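Local atomic coordinates of polyprenyl synthetase (Nonlabens dokdonensis, PDB entry 6KD7), a protein that probably transfers prenyl groups with magnesium as cofactor, as a geranylgeranyl pyrophosphate synthase building longer isoprenoid pyrophosphates. Residues L7-L12 against G39-L45. Residues are numbered along the deposited sequence.
Sequences LRTTFL and GKRLRPL. With PPV (pyrophosphate), chain B.
Residues 7-12 are regular helix, inside helix 4-18. Residues 39-41 are loop, and helix 42-54 starts at L42 with R41 at its N-cap position. At G39 (phi/psi 96/-164) a CB would jam against the preceding carbonyl O, so the position suits a residue without a side chain. R41 takes left-handed angles of 49/40. The CA atoms come closest at L7 and L45, 6.7 Å apart. R8 is t at chi1 and chi2, then turns at chi3 (m), and its NE and NH1 both donate to K40 O, at 2.9 and 3.2 Å. L45 CD1 lies over one face of this guanidinium. F11 (chi1 t) points at the helix start. P44 CG sits over its ring, 4.2 Å from the centroid, a CH-pi contact. L45 CD2 packs on L7 CB at 4.0 Å and on F11 CB at 4.2 Å. L12 CD2 lies over the R41 guanidinium, 3.7 Å from R41 NE. R41 also salt-bridges E69. R43 NH1 and NH2 donate to PPV O21 at 2.6 and 2.8 Å. G39-P44 is the conserved GKRLRP motif of the FPP/GGPP synthase family. R8, L7 and F11 thus hold helix 4-18 to this region, while R43, out of their reach, binds pyrophosphate.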
loop_
_atom_site.group_PDB
_atom_site.type_symbol
_atom_site.label_atom_id
_atom_site.label_comp_id
_atom_site.label_asym_id
_atom_site.label_seq_id
_atom_site.Cartn_x
_atom_site.Cartn_y
_atom_site.Cartn_z
ATOM N N LEU A 7 39.172 23.770 21.321
ATOM C CA LEU A 7 39.324 22.633 20.359
ATOM C C LEU A 7 38.109 22.579 19.415
ATOM O O LEU A 7 38.332 22.507 18.183
ATOM C CB LEU A 7 39.516 21.327 21.134
ATOM C CG LEU A 7 40.876 21.189 21.815
ATOM C CD1 LEU A 7 40.935 19.924 22.627
ATOM C CD2 LEU A 7 42.020 21.256 20.804
ATOM N N ARG A 8 36.903 22.706 19.949
ATOM C CA ARG A 8 35.693 22.629 19.102
ATOM C C ARG A 8 35.726 23.757 18.070
ATOM O O ARG A 8 35.397 23.501 16.919
ATOM C CB ARG A 8 34.435 22.676 19.969
ATOM C CG ARG A 8 33.167 22.254 19.245
ATOM C CD ARG A 8 31.926 22.207 20.113
ATOM N NE ARG A 8 31.959 21.129 21.085
ATOM C CZ ARG A 8 32.255 21.275 22.369
ATOM N NH1 ARG A 8 32.252 20.227 23.169
ATOM N NH2 ARG A 8 32.542 22.467 22.853
ATOM N N THR A 9 36.197 24.935 18.465
ATOM C CA THR A 9 36.151 26.112 17.573
ATOM C C THR A 9 37.128 25.869 16.420
ATOM O O THR A 9 36.748 26.110 15.253
ATOM C CB THR A 9 36.377 27.408 18.381
ATOM O OG1 THR A 9 35.291 27.574 19.297
ATOM C CG2 THR A 9 36.463 28.639 17.509
ATOM N N THR A 10 38.356 25.458 16.734
ATOM C CA THR A 10 39.401 25.115 15.734
ATOM C C THR A 10 38.861 23.972 14.850
ATOM O O THR A 10 38.988 24.050 13.623
ATOM C CB THR A 10 40.685 24.610 16.399
ATOM O OG1 THR A 10 40.979 25.408 17.546
ATOM C CG2 THR A 10 41.857 24.546 15.440
ATOM N N PHE A 11 38.275 22.949 15.474
ATOM C CA PHE A 11 37.764 21.753 14.757
ATOM C C PHE A 11 36.746 22.173 13.701
ATOM O O PHE A 11 36.952 21.754 12.540
ATOM C CB PHE A 11 37.167 20.726 15.695
ATOM C CG PHE A 11 36.580 19.567 14.945
ATOM C CD1 PHE A 11 37.399 18.582 14.420
ATOM C CD2 PHE A 11 35.212 19.472 14.758
ATOM C CE1 PHE A 11 36.853 17.527 13.708
ATOM C CE2 PHE A 11 34.676 18.414 14.045
ATOM C CZ PHE A 11 35.493 17.447 13.518
ATOM N N LEU A 12 35.797 23.059 14.024
ATOM C CA LEU A 12 34.698 23.432 13.090
ATOM C C LEU A 12 35.250 24.300 11.978
ATOM O O LEU A 12 34.784 24.156 10.833
ATOM C CB LEU A 12 33.545 24.090 13.847
ATOM C CG LEU A 12 32.821 23.149 14.821
ATOM C CD1 LEU A 12 31.703 23.879 15.568
ATOM C CD2 LEU A 12 32.261 21.899 14.120
ATOM N N GLY A 39 25.963 19.922 17.820
ATOM C CA GLY A 39 26.274 19.114 19.015
ATOM C C GLY A 39 27.738 19.187 19.473
ATOM O O GLY A 39 28.505 20.082 19.042
ATOM N N LYS A 40 28.110 18.224 20.315
ATOM C CA LYS A 40 29.323 18.263 21.163
ATOM C C LYS A 40 30.556 17.804 20.376
ATOM O O LYS A 40 31.608 18.245 20.777
ATOM C CB LYS A 40 29.113 17.453 22.450
ATOM C CG LYS A 40 28.514 18.247 23.624
ATOM C CD LYS A 40 28.237 17.435 24.908
ATOM C CE LYS A 40 29.233 16.313 25.187
ATOM N NZ LYS A 40 28.866 15.016 24.549
ATOM N N ARG A 41 30.423 17.041 19.284
ATOM C CA ARG A 41 31.563 16.481 18.498
ATOM C C ARG A 41 32.560 15.800 19.431
ATOM O O ARG A 41 33.765 16.019 19.258
ATOM C CB ARG A 41 32.403 17.565 17.815
ATOM C CG ARG A 41 31.607 18.622 17.082
ATOM C CD ARG A 41 30.955 18.086 15.843
ATOM N NE ARG A 41 30.086 19.063 15.219
ATOM C CZ ARG A 41 29.650 18.973 13.966
ATOM N NH1 ARG A 41 29.949 17.925 13.206
ATOM N NH2 ARG A 41 28.884 19.925 13.491
ATOM N N LEU A 42 32.077 15.089 20.441
ATOM C CA LEU A 42 32.889 14.348 21.429
ATOM C C LEU A 42 33.985 13.565 20.707
ATOM O O LEU A 42 35.145 13.576 21.173
ATOM C CB LEU A 42 31.959 13.405 22.200
ATOM C CG LEU A 42 32.582 12.218 22.942
ATOM C CD1 LEU A 42 33.116 12.676 24.291
ATOM C CD2 LEU A 42 31.584 11.061 23.158
ATOM N N ARG A 43 33.648 12.794 19.678
ATOM C CA ARG A 43 34.610 11.780 19.160
ATOM C C ARG A 43 35.831 12.463 18.554
ATOM O O ARG A 43 36.953 12.215 18.953
ATOM C CB ARG A 43 33.856 10.824 18.241
ATOM C CG ARG A 43 32.932 9.890 19.011
ATOM C CD ARG A 43 32.037 9.159 18.039
ATOM N NE ARG A 43 31.099 8.356 18.784
ATOM C CZ ARG A 43 30.067 8.885 19.364
ATOM N NH1 ARG A 43 29.231 8.136 20.022
ATOM N NH2 ARG A 43 29.841 10.175 19.268
ATOM N N PRO A 44 35.692 13.411 17.618
ATOM C CA PRO A 44 36.868 14.067 17.070
ATOM C C PRO A 44 37.709 14.772 18.152
ATOM O O PRO A 44 38.885 14.751 18.050
ATOM C CB PRO A 44 36.298 15.054 16.048
ATOM C CG PRO A 44 34.829 15.139 16.358
ATOM C CD PRO A 44 34.455 13.829 17.003
ATOM N N LEU A 45 37.071 15.357 19.161
ATOM C CA LEU A 45 37.769 16.106 20.231
ATOM C C LEU A 45 38.558 15.136 21.083
ATOM O O LEU A 45 39.562 15.555 21.562
ATOM C CB LEU A 45 36.791 16.922 21.086
ATOM C CG LEU A 45 36.014 17.991 20.314
ATOM C CD1 LEU A 45 35.277 18.910 21.247
ATOM C CD2 LEU A 45 36.907 18.799 19.399
HETATM O O11 PPV B . 25.075 10.534 20.802
HETATM P P1 PPV B . 26.443 11.038 20.500
HETATM O O21 PPV B . 27.461 9.973 20.646
HETATM O O31 PPV B . 26.779 12.246 21.306
HETATM O OPP PPV B . 26.489 11.465 18.912
HETATM P P2 PPV B . 26.045 12.718 17.967
HETATM O O12 PPV B . 24.576 12.615 17.785
HETATM O O22 PPV B . 26.423 13.959 18.719
HETATM O O32 PPV B . 26.773 12.616 16.672
#